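Local coordinates for protein mevalonate kinase, putative (Leishmania major, PDB 2HFS) that probably phosphorylates (R)-mevalonate with ATP, giving (R)-5-phosphomevalonate and ADP, the first of three steps from mevalonate to isopentenyl diphosphate, at residues Gly40-Arg48 / Lys99-Val107; Ala116-Arg124 / Ala157-Gly165. One frame throughout, in Å; residues are numbered along the deposited sequence.

Interaction 1: residues Gly40-Arg48 / Lys99-Val107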
ATOM      1  N   GLY A  40       3.473   3.675   4.861  1.00 13.06           N
ATOM      2  CA  GLY A  40       3.474   4.459   3.629  1.00 13.32           C
ATOM      3  C   GLY A  40       4.912   4.733   3.241  1.00 14.43           C
ATOM      4  O   GLY A  40       5.628   5.462   3.945  1.00 16.31           O
ATOM      5  N   ILE A  41       5.334   4.174   2.106  1.00 10.46           N
ATOM      6  CA  ILE A  41       6.748   4.181   1.727  1.00 11.06           C
ATOM      7  C   ILE A  41       7.148   5.475   0.996  1.00 10.21           C
ATOM      8  O   ILE A  41       6.274   6.251   0.578  1.00 12.11           O
ATOM      9  CB  ILE A  41       7.084   2.917   0.916  1.00  9.38           C
ATOM     10  CG1 ILE A  41       6.236   2.796  -0.355  1.00  9.25           C
ATOM     11  CG2 ILE A  41       6.887   1.627   1.791  1.00  8.66           C
ATOM     12  CD1 ILE A  41       6.856   1.815  -1.386  1.00 10.14           C
ATOM     13  N   SER A  42       8.447   5.723   0.850  1.00  9.58           N
ATOM     14  CA  SER A  42       8.910   6.989   0.243  1.00  9.92           C
ATOM     15  C   SER A  42       8.570   7.034  -1.220  1.00  8.73           C
ATOM     16  O   SER A  42       8.353   8.110  -1.787  1.00  8.76           O
ATOM     17  CB  SER A  42      10.439   7.127   0.340  1.00  9.15           C
ATOM     18  OG  SER A  42      10.881   7.207   1.667  1.00 15.70           O
ATOM     19  N   GLU A  43       8.603   5.856  -1.829  1.00  7.72           N
ATOM     20  CA  GLU A  43       8.442   5.671  -3.271  1.00  7.44           C
ATOM     21  C   GLU A  43       7.008   5.973  -3.655  1.00  7.65           C
ATOM     22  O   GLU A  43       6.090   5.597  -2.940  1.00  7.61           O
ATOM     23  CB  GLU A  43       8.825   4.232  -3.637  1.00  8.40           C
ATOM     24  CG  GLU A  43      10.338   3.980  -3.581  1.00  9.10           C
ATOM     25  CD  GLU A  43      10.964   3.799  -2.192  1.00 13.56           C
ATOM     26  OE1 GLU A  43      10.274   3.597  -1.172  1.00  9.71           O
ATOM     27  OE2 GLU A  43      12.212   3.825  -2.125  1.00 13.65           O
ATOM     28  N   TYR A  44       6.814   6.664  -4.767  1.00  7.49           N
ATOM     29  CA  TYR A  44       5.551   7.362  -4.985  1.00  8.29           C
ATOM     30  C   TYR A  44       5.153   7.339  -6.432  1.00  7.41           C
ATOM     31  O   TYR A  44       5.967   7.037  -7.321  1.00  5.67           O
ATOM     32  CB  TYR A  44       5.676   8.821  -4.518  1.00  9.24           C
ATOM     33  CG  TYR A  44       6.753   9.572  -5.243  1.00  8.99           C
ATOM     34  CD1 TYR A  44       6.461  10.303  -6.403  1.00 10.47           C
ATOM     35  CD2 TYR A  44       8.076   9.541  -4.792  1.00  8.16           C
ATOM     36  CE1 TYR A  44       7.448  10.985  -7.089  1.00  9.27           C
ATOM     37  CE2 TYR A  44       9.086  10.227  -5.478  1.00 11.04           C
ATOM     38  CZ  TYR A  44       8.763  10.934  -6.623  1.00 10.61           C
ATOM     39  OH  TYR A  44       9.730  11.621  -7.297  1.00  9.85           O
ATOM     40  N   THR A  45       3.885   7.656  -6.663  1.00  6.69           N
ATOM     41  CA  THR A  45       3.380   7.874  -7.998  1.00  8.45           C
ATOM     42  C   THR A  45       3.112   9.389  -8.079  1.00  9.10           C
ATOM     43  O   THR A  45       2.540   9.986  -7.136  1.00  8.33           O
ATOM     44  CB  THR A  45       2.075   7.066  -8.191  1.00  9.38           C
ATOM     45  OG1 THR A  45       2.390   5.664  -8.305  1.00  6.90           O
ATOM     46  CG2 THR A  45       1.415   7.392  -9.510  1.00 10.76           C
ATOM     47  N   GLU A  46       3.569  10.011  -9.166  1.00  7.63           N
ATOM     48  CA  GLU A  46       3.327  11.451  -9.384  1.00  8.75           C
ATOM     49  C   GLU A  46       2.335  11.696 -10.530  1.00  8.99           C
ATOM     50  O   GLU A  46       2.357  10.968 -11.538  1.00  8.09           O
ATOM     51  CB  GLU A  46       4.650  12.182  -9.627  1.00  9.62           C
ATOM     52  CG  GLU A  46       4.461  13.643 -10.043  1.00 12.08           C
ATOM     53  CD  GLU A  46       5.760  14.410 -10.217  1.00 15.12           C
ATOM     54  OE1 GLU A  46       6.795  13.790 -10.540  1.00 18.62           O
ATOM     55  OE2 GLU A  46       5.730  15.651 -10.031  1.00 19.15           O
ATOM     56  N   CYS A  47       1.448  12.683 -10.351  1.00  9.29           N
ATOM     57  CA  CYS A  47       0.505  13.109 -11.384  1.00  9.55           C
ATOM     58  C   CYS A  47       0.783  14.573 -11.760  1.00 10.80           C
ATOM     59  O   CYS A  47       0.935  15.441 -10.883  1.00  9.64           O
ATOM     60  CB  CYS A  47      -0.953  12.915 -10.925  1.00 10.39           C
ATOM     61  SG  CYS A  47      -2.161  13.660 -12.051  1.00 11.17           S
ATOM     62  N   ARG A  48       0.878  14.825 -13.065  1.00 10.75           N
ATOM     63  CA  ARG A  48       1.004  16.166 -13.619  1.00 12.15           C
ATOM     64  C   ARG A  48      -0.202  16.372 -14.515  1.00 11.87           C
ATOM     65  O   ARG A  48      -0.607  15.448 -15.251  1.00 11.18           O
ATOM     66  CB  ARG A  48       2.268  16.297 -14.476  1.00 12.22           C
ATOM     67  CG  ARG A  48       3.599  16.267 -13.747  1.00 12.50           C
ATOM     68  CD  ARG A  48       4.832  16.356 -14.686  1.00 16.66           C
ATOM     69  NE  ARG A  48       4.995  17.703 -15.237  1.00 24.18           N
ATOM     70  CZ  ARG A  48       6.137  18.228 -15.700  1.00 25.76           C
ATOM     71  NH1 ARG A  48       7.266  17.527 -15.682  1.00 24.70           N
ATOM     72  NH2 ARG A  48       6.147  19.471 -16.172  1.00 23.42           N
ATOM     73  N   LYS A  99      -4.845  17.038 -20.032  1.00 13.23           N
ATOM     74  CA  LYS A  99      -3.864  16.012 -20.285  1.00 13.23           C
ATOM     75  C   LYS A  99      -3.257  15.634 -18.945  1.00 13.76           C
ATOM     76  O   LYS A  99      -2.848  16.515 -18.186  1.00 12.60           O
ATOM     77  CB  LYS A  99      -2.790  16.517 -21.252  1.00 13.91           C
ATOM     78  CG  LYS A  99      -3.250  16.452 -22.713  1.00 16.76           C
ATOM     79  CD  LYS A  99      -2.269  17.140 -23.665  1.00 18.53           C
ATOM     80  CE  LYS A  99      -1.246  16.194 -24.225  1.00 19.02           C
ATOM     81  NZ  LYS A  99      -0.415  16.868 -25.273  1.00 23.59           N
HETATM   82  N   MSE A 100      -3.209  14.330 -18.684  1.00 11.89           N
HETATM   83  CA  MSE A 100      -2.721  13.768 -17.426  1.00 13.29           C
HETATM   84  C   MSE A 100      -1.445  12.975 -17.727  1.00 12.58           C
HETATM   85  O   MSE A 100      -1.443  12.070 -18.576  1.00 11.98           O
HETATM   86  CB  MSE A 100      -3.804  12.854 -16.841  1.00 15.05           C
HETATM   87  CG  MSE A 100      -3.525  12.353 -15.439  1.00 16.68           C
HETATM   88 SE   MSE A 100      -4.999  11.218 -14.759  1.00 24.06          SE
HETATM   89  CE  MSE A 100      -4.136  10.750 -13.128  1.00 18.57           C
ATOM     90  N   PHE A 101      -0.351  13.319 -17.058  1.00  9.38           N
ATOM     91  CA  PHE A 101       0.857  12.500 -17.149  1.00  9.86           C
ATOM     92  C   PHE A 101       1.054  11.761 -15.833  1.00  9.75           C
ATOM     93  O   PHE A 101       1.015  12.391 -14.779  1.00  9.87           O
ATOM     94  CB  PHE A 101       2.071  13.365 -17.471  1.00 10.79           C
ATOM     95  CG  PHE A 101       3.363  12.596 -17.508  1.00 14.13           C
ATOM     96  CD1 PHE A 101       3.797  12.000 -18.698  1.00 17.74           C
ATOM     97  CD2 PHE A 101       4.145  12.464 -16.362  1.00 14.56           C
ATOM     98  CE1 PHE A 101       4.994  11.280 -18.744  1.00 15.31           C
ATOM     99  CE2 PHE A 101       5.350  11.732 -16.393  1.00 13.22           C
ATOM    100  CZ  PHE A 101       5.772  11.147 -17.578  1.00 14.72           C
ATOM    101  N   ILE A 102       1.217  10.433 -15.877  1.00  9.77           N
ATOM    102  CA  ILE A 102       1.441   9.685 -14.610  1.00  9.30           C
ATOM    103  C   ILE A 102       2.829   9.077 -14.562  1.00  9.85           C
ATOM    104  O   ILE A 102       3.207   8.313 -15.462  1.00  9.47           O
ATOM    105  CB  ILE A 102       0.389   8.569 -14.344  1.00  9.95           C
ATOM    106  CG1 ILE A 102      -1.011   8.928 -14.861  1.00  9.20           C
ATOM    107  CG2 ILE A 102       0.348   8.230 -12.839  1.00  8.44           C
ATOM    108  CD1 ILE A 102      -2.009   7.781 -14.676  1.00  8.61           C
ATOM    109  N   GLY A 103       3.551   9.366 -13.478  1.00  8.38           N
ATOM    110  CA  GLY A 103       4.941   8.941 -13.320  1.00  9.55           C
ATOM    111  C   GLY A 103       5.329   8.553 -11.908  1.00  8.84           C
ATOM    112  O   GLY A 103       4.569   7.863 -11.209  1.00 11.48           O
ATOM    113  N   GLY A 104       6.542   8.938 -11.506  1.00 11.21           N
ATOM    114  CA  GLY A 104       7.061   8.587 -10.162  1.00  9.58           C
ATOM    115  C   GLY A 104       7.664   7.189 -10.146  1.00  7.08           C
ATOM    116  O   GLY A 104       7.361   6.389 -11.032  1.00  9.06           O
ATOM    117  N   PRO A 105       8.532   6.886  -9.182  1.00  8.17           N
ATOM    118  CA  PRO A 105       9.316   5.629  -9.218  1.00  7.38           C
ATOM    119  C   PRO A 105       8.605   4.406  -8.663  1.00  7.56           C
ATOM    120  O   PRO A 105       9.089   3.302  -8.853  1.00  8.88           O
ATOM    121  CB  PRO A 105      10.544   5.960  -8.364  1.00  8.31           C
ATOM    122  CG  PRO A 105      10.024   6.876  -7.355  1.00  6.65           C
ATOM    123  CD  PRO A 105       8.887   7.698  -8.003  1.00  7.86           C
ATOM    124  N   LEU A 106       7.465   4.589  -7.988  1.00  7.96           N
ATOM    125  CA  LEU A 106       6.678   3.442  -7.499  1.00  8.67           C
ATOM    126  C   LEU A 106       6.316   2.472  -8.619  1.00  9.34           C
ATOM    127  O   LEU A 106       5.878   2.896  -9.675  1.00  9.15           O
ATOM    128  CB  LEU A 106       5.405   3.899  -6.796  1.00  9.53           C
ATOM    129  CG  LEU A 106       4.563   2.841  -6.059  1.00  3.36           C
ATOM    130  CD1 LEU A 106       5.367   2.245  -4.938  1.00  7.07           C
ATOM    131  CD2 LEU A 106       3.257   3.461  -5.519  1.00  8.96           C
ATOM    132  N   VAL A 107       6.467   1.172  -8.362  1.00 10.05           N
ATOM    133  CA  VAL A 107       6.117   0.132  -9.343  1.00  7.44           C
ATOM    134  C   VAL A 107       4.725  -0.459  -9.052  1.00  7.83           C
ATOM    135  O   VAL A 107       4.584  -1.276  -8.150  1.00  6.70           O
ATOM    136  CB  VAL A 107       7.190  -1.018  -9.355  1.00 10.07           C
ATOM    137  CG1 VAL A 107       6.742  -2.241 -10.245  1.00  8.94           C
ATOM    138  CG2 VAL A 107       8.550  -0.483  -9.772  1.00 11.63           C
TER
HETATM  139  O   HOH W   1       4.320   5.127 -10.103  1.00  5.08           O
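Leu106 folds back against Tyr44 after the Gly103-Gly104-Pro105 turn. The backbone N of Leu106 donates to Tyr44 O at 2.9 Å, from well above the plane of that carbonyl. With CG anti to the backbone N (chi1 -172°), the leucine fork splits: CD1 lies 3.9 Å from Ile41 CD1, the two side chains meeting at about a right angle, while CD2 rests 3.7 Å from Thr45 OG1. A branched apolar residue suits this buried spot, where helix 114-130 and Tyr322 also cover it. The Tyr44 ring goes to the other side of the chain. Its CG sits between backbone N and carbonyl (chi1 59°), which lays one ring face under Pro105; Pro105 CD stands 3.5 Å from the ring centroid in a CH-pi contact, and the hydroxyl is bonded to Lys15. Gly104 makes the turn between these partners possible, because its positive phi carries CA close past Tyr44 O, where a beta carbon would find no space. Gly103 N reaches Glu46 O at 2.8 Å in the carbonyl plane. Regular pairing begins with Cys47 and Ile102, a non-hydrogen-bonded pair, and continues with the hydrogen-bonded pair Arg48 and Phe101, Arg48 N to Phe101 O at 3.0 Å and Phe101 N to Arg48 O at 2.8 Å. Their side chains share a face of the sheet, CB beside CB, with Arg48 CD coming obliquely to the ring. On the face turned to helix 114-130, Cys47 SG touches CE of selenomethionine Met100 at 3.7 Å. Strands 43-48 and 99-103 run antiparallel, at 164°, within the mixed sheet of the GHMP kinase N-terminal domain, and the Gly-Gly-Pro turn leads from them toward the family's glycine-rich phosphate-binding loop.

Interaction 2: residues Ala116-Arg124 / Ala157-Gly165; sequences ASDVVAFSR and ADNTAATYG
Ala116 and Val120, on the helix that follows the glycine-rich loop of the GHMP kinase fold, pack against Asp158, Ala162 and Thr163 of the short helix 157-164. The segment axes come within 8.6 Å and cross at -49°, a close approach made possible by small residues. Ala116 CB lies over the peptide joining Asp158 to Asn159, 3.5 Å from Asp158 C. One turn on, Val120 CG1, anti to the backbone N (chi1 166°), comes within 3.7 Å of Ala162 O. Its other methyl, CG2, presses on Ala162 CB at 3.5 Å and also meets Thr163 CG2, the valine and threonine side chains crossing at about a right angle; Thr163 has two deposited conformers, so the tightness of that last contact is doubtful. The methyl of Ala162 is small enough to sit between Val120 and the backbone at Ser117.

Polar links flank the apolar seam. At one end Arg124 stretches out so that NH2 donates to Thr163 O at 3.0 Å, the acceptor lying near the guanidinium plane though the bond is bent (144° at the hydrogen); Asp136 holds the same NH2 in a salt bridge. At the other end a water accepts from Ala116 N at 3.2 Å and donates to Asp158 OD2, whose carboxylate is also paired with Lys21. Helix 136-146 borders the seam through Ala143, which touches Val120 and Asn159, while strand 36-52 meets helix 114-130 at Ser117, Ala121 and Phe122.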
ATOM      1  N   ALA A 116      -4.497   3.426  -4.946  1.00  7.67           N
ATOM      2  CA  ALA A 116      -4.604   4.566  -4.038  1.00  9.73           C
ATOM      3  C   ALA A 116      -3.573   5.660  -4.335  1.00 10.00           C
ATOM      4  O   ALA A 116      -3.924   6.830  -4.326  1.00 12.37           O
ATOM      5  CB  ALA A 116      -4.520   4.130  -2.572  1.00  8.65           C
ATOM      6  N   SER A 117      -2.318   5.280  -4.593  1.00  9.26           N
ATOM      7  CA  SER A 117      -1.248   6.256  -4.924  1.00  8.84           C
ATOM      8  C   SER A 117      -1.639   7.067  -6.141  1.00  8.67           C
ATOM      9  O   SER A 117      -1.389   8.283  -6.187  1.00  7.45           O
ATOM     10  CB  SER A 117       0.111   5.585  -5.170  1.00  8.58           C
ATOM     11  OG  SER A 117       0.332   4.493  -4.284  1.00 11.78           O
ATOM     12  N   ASP A 118      -2.257   6.375  -7.103  1.00  7.77           N
ATOM     13  CA  ASP A 118      -2.829   6.981  -8.321  1.00  8.58           C
ATOM     14  C   ASP A 118      -3.866   8.046  -7.963  1.00  8.45           C
ATOM     15  O   ASP A 118      -3.670   9.232  -8.294  1.00 10.04           O
ATOM     16  CB  ASP A 118      -3.408   5.867  -9.203  1.00  7.94           C
ATOM     17  CG  ASP A 118      -3.999   6.365 -10.530  1.00  9.45           C
ATOM     18  OD1 ASP A 118      -4.001   7.581 -10.823  1.00 14.93           O
ATOM     19  OD2 ASP A 118      -4.479   5.564 -11.350  1.00 15.91           O
ATOM     20  N   VAL A 119      -4.945   7.653  -7.277  1.00  8.90           N
ATOM     21  CA  VAL A 119      -6.011   8.621  -6.968  1.00  9.40           C
ATOM     22  C   VAL A 119      -5.548   9.700  -5.995  1.00  9.81           C
ATOM     23  O   VAL A 119      -6.039  10.814  -6.061  1.00  8.84           O
ATOM     24  CB  VAL A 119      -7.377   8.002  -6.525  1.00 11.59           C
ATOM     25  CG1 VAL A 119      -8.064   7.319  -7.712  1.00 10.67           C
ATOM     26  CG2 VAL A 119      -7.225   7.016  -5.346  1.00 12.43           C
ATOM     27  N   VAL A 120      -4.576   9.389  -5.130  1.00  8.34           N
ATOM     28  CA  VAL A 120      -4.055  10.431  -4.244  1.00  7.72           C
ATOM     29  C   VAL A 120      -3.324  11.493  -5.063  1.00  8.25           C
ATOM     30  O   VAL A 120      -3.635  12.685  -4.964  1.00  7.92           O
ATOM     31  CB  VAL A 120      -3.167   9.867  -3.113  1.00  7.46           C
ATOM     32  CG1 VAL A 120      -2.384  10.973  -2.424  1.00  5.80           C
ATOM     33  CG2 VAL A 120      -4.040   9.109  -2.086  1.00  8.54           C
ATOM     34  N   ALA A 121      -2.378  11.057  -5.898  1.00  6.61           N
ATOM     35  CA  ALA A 121      -1.598  11.986  -6.719  1.00  6.98           C
ATOM     36  C   ALA A 121      -2.517  12.859  -7.582  1.00  6.18           C
ATOM     37  O   ALA A 121      -2.336  14.087  -7.668  1.00  6.45           O
ATOM     38  CB  ALA A 121      -0.608  11.208  -7.589  1.00  6.87           C
ATOM     39  N   PHE A 122      -3.516  12.224  -8.185  1.00  7.38           N
ATOM     40  CA  PHE A 122      -4.528  12.896  -9.009  1.00  9.19           C
ATOM     41  C   PHE A 122      -5.297  13.981  -8.236  1.00  9.35           C
ATOM     42  O   PHE A 122      -5.422  15.107  -8.717  1.00  8.48           O
ATOM     43  CB  PHE A 122      -5.487  11.829  -9.585  1.00  8.60           C
ATOM     44  CG  PHE A 122      -6.469  12.354 -10.608  1.00 11.35           C
ATOM     45  CD1 PHE A 122      -6.125  13.369 -11.490  1.00 11.61           C
ATOM     46  CD2 PHE A 122      -7.755  11.811 -10.670  1.00 12.05           C
ATOM     47  CE1 PHE A 122      -7.065  13.844 -12.449  1.00 13.94           C
ATOM     48  CE2 PHE A 122      -8.693  12.264 -11.616  1.00  9.54           C
ATOM     49  CZ  PHE A 122      -8.344  13.276 -12.507  1.00 10.60           C
ATOM     50  N   SER A 123      -5.815  13.625  -7.054  1.00  8.83           N
ATOM     51  CA  SER A 123      -6.525  14.561  -6.189  1.00  9.45           C
ATOM     52  C   SER A 123      -5.676  15.773  -5.851  1.00  8.70           C
ATOM     53  O   SER A 123      -6.163  16.899  -5.872  1.00 10.17           O
ATOM     54  CB  SER A 123      -6.977  13.854  -4.917  1.00  8.69           C
ATOM     55  OG  SER A 123      -7.947  12.861  -5.243  1.00  8.14           O
ATOM     56  N   ARG A 124      -4.410  15.532  -5.520  1.00  9.26           N
ATOM     57  CA  ARG A 124      -3.463  16.602  -5.235  1.00  9.36           C
ATOM     58  C   ARG A 124      -3.234  17.507  -6.449  1.00 10.08           C
ATOM     59  O   ARG A 124      -3.264  18.726  -6.317  1.00  8.60           O
ATOM     60  CB  ARG A 124      -2.133  16.026  -4.719  1.00  8.06           C
ATOM     61  CG  ARG A 124      -2.211  15.463  -3.280  1.00  8.11           C
ATOM     62  CD  ARG A 124      -0.843  15.276  -2.610  1.00 11.19           C
ATOM     63  NE  ARG A 124      -0.932  14.682  -1.275  1.00  9.93           N
ATOM     64  CZ  ARG A 124      -1.336  15.322  -0.183  1.00 11.67           C
ATOM     65  NH1 ARG A 124      -1.718  16.603  -0.236  1.00 11.70           N
ATOM     66  NH2 ARG A 124      -1.375  14.676   0.970  1.00  9.58           N
ATOM     67  N   ALA A 157      -7.047   1.972   4.397  1.00 18.17           N
ATOM     68  CA  ALA A 157      -5.614   1.943   4.709  1.00 16.96           C
ATOM     69  C   ALA A 157      -4.728   2.326   3.537  1.00 16.36           C
ATOM     70  O   ALA A 157      -3.660   2.895   3.743  1.00 14.68           O
ATOM     71  CB  ALA A 157      -5.181   0.597   5.296  1.00 18.31           C
ATOM     72  N   ASP A 158      -5.163   2.031   2.314  1.00 15.15           N
ATOM     73  CA  ASP A 158      -4.319   2.336   1.159  1.00 15.74           C
ATOM     74  C   ASP A 158      -4.281   3.841   0.886  1.00 14.33           C
ATOM     75  O   ASP A 158      -3.204   4.412   0.754  1.00 13.75           O
ATOM     76  CB  ASP A 158      -4.759   1.567  -0.086  1.00 15.10           C
ATOM     77  CG  ASP A 158      -4.503   0.074   0.016  1.00 19.55           C
ATOM     78  OD1 ASP A 158      -4.178  -0.443   1.129  1.00 19.95           O
ATOM     79  OD2 ASP A 158      -4.617  -0.670  -0.987  1.00 22.50           O
ATOM     80  N   ASN A 159      -5.454   4.473   0.816  1.00 14.15           N
ATOM     81  CA  ASN A 159      -5.522   5.920   0.623  1.00 12.99           C
ATOM     82  C   ASN A 159      -4.888   6.696   1.766  1.00 12.17           C
ATOM     83  O   ASN A 159      -4.229   7.711   1.541  1.00 12.94           O
ATOM     84  CB  ASN A 159      -6.937   6.436   0.317  1.00 12.47           C
ATOM     85  CG  ASN A 159      -8.002   5.866   1.230  1.00 15.38           C
ATOM     86  OD1 ASN A 159      -8.549   4.780   0.973  1.00 15.47           O
ATOM     87  ND2 ASN A 159      -8.359   6.620   2.270  1.00 13.38           N
ATOM     88  N   THR A 160      -5.062   6.210   2.987  1.00 12.29           N
ATOM     89  CA  THR A 160      -4.530   6.932   4.130  1.00 11.63           C
ATOM     90  C   THR A 160      -2.988   6.895   4.105  1.00 10.81           C
ATOM     91  O   THR A 160      -2.324   7.914   4.325  1.00 10.80           O
ATOM     92  CB  THR A 160      -5.121   6.364   5.449  1.00 12.56           C
ATOM     93  OG1 THR A 160      -6.549   6.562   5.465  1.00 14.10           O
ATOM     94  CG2 THR A 160      -4.654   7.197   6.635  1.00 13.43           C
ATOM     95  N   ALA A 161      -2.405   5.731   3.818  1.00 12.89           N
ATOM     96  CA  ALA A 161      -0.953   5.630   3.673  1.00 11.83           C
ATOM     97  C   ALA A 161      -0.450   6.482   2.497  1.00 11.48           C
ATOM     98  O   ALA A 161       0.563   7.181   2.599  1.00 10.50           O
ATOM     99  CB  ALA A 161      -0.544   4.157   3.449  1.00 13.96           C
ATOM    100  N   ALA A 162      -1.152   6.402   1.373  1.00 10.80           N
ATOM    101  CA  ALA A 162      -0.779   7.175   0.191  1.00  9.52           C
ATOM    102  C   ALA A 162      -0.836   8.703   0.423  1.00 10.82           C
ATOM    103  O   ALA A 162       0.003   9.452  -0.093  1.00  9.56           O
ATOM    104  CB  ALA A 162      -1.644   6.755  -1.000  1.00  9.92           C
ATOM    105  N   THR A 163      -1.800   9.158   1.212  0.50 10.06           N
ATOM    106  CA  THR A 163      -1.942  10.592   1.480  0.50 12.86           C
ATOM    107  C   THR A 163      -0.931  11.109   2.501  0.50 11.37           C
ATOM    108  O   THR A 163      -0.342  12.181   2.310  0.50 11.74           O
ATOM    109  CB  THR A 163      -3.350  10.929   1.979  0.50 11.01           C
ATOM    110  OG1 THR A 163      -3.652  10.109   3.110  0.50 16.45           O
ATOM    111  CG2 THR A 163      -4.398  10.545   0.958  0.50 12.44           C
ATOM    112  N   TYR A 164      -0.746  10.354   3.584  1.00 12.44           N
ATOM    113  CA  TYR A 164       0.063  10.813   4.722  1.00 11.61           C
ATOM    114  C   TYR A 164       1.489  10.274   4.759  1.00 11.93           C
ATOM    115  O   TYR A 164       2.344  10.909   5.339  1.00 10.71           O
ATOM    116  CB  TYR A 164      -0.621  10.479   6.076  1.00 12.03           C
ATOM    117  CG  TYR A 164      -1.943  11.181   6.303  1.00 12.04           C
ATOM    118  CD1 TYR A 164      -1.987  12.519   6.710  1.00 14.37           C
ATOM    119  CD2 TYR A 164      -3.152  10.523   6.057  1.00 12.63           C
ATOM    120  CE1 TYR A 164      -3.213  13.173   6.908  1.00 13.24           C
ATOM    121  CE2 TYR A 164      -4.371  11.159   6.233  1.00 13.55           C
ATOM    122  CZ  TYR A 164      -4.397  12.487   6.657  1.00 14.72           C
ATOM    123  OH  TYR A 164      -5.607  13.104   6.828  1.00 15.33           O
ATOM    124  N   GLY A 165       1.733   9.091   4.193  1.00 11.21           N
ATOM    125  CA  GLY A 165       3.031   8.407   4.334  1.00 12.99           C
ATOM    126  C   GLY A 165       3.360   7.996   5.770  1.00 13.62           C
ATOM    127  O   GLY A 165       2.539   8.170   6.679  1.00 14.01           O
TER
HETATM  128  O   HOH W   2      -4.886   0.637  -3.534  1.00 20.22           O
HETATM  129  O   HOH W   3       0.578  12.242  -0.708  1.00 11.01           O

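Interactions 1 and 2 follow one another along the chain, their centres about 10 Å apart, and share helix 114-130 as their boundary. The helix packs on the face of the strand pair that carries Thr45 and Cys47: Leu106 CD2 lies 3.3 Å from Ser117 OG, Ala121 CB sits 3.4 Å from Thr45 O, and Met100 CE meets Phe122 CD1 at 3.7 Å. Interaction 2 uses mainly Ala116, Val120 and Arg124, with Ser117 taking part in both. Helix 157-164 lies beside the long helix and also bonds to Tyr19 of strand 17-25. The glycine-rich connection from Leu106 to Ala116 probably cradles the ATP phosphates, as in other GHMP kinases, which would put those two ends of the contacts near the nucleotide site.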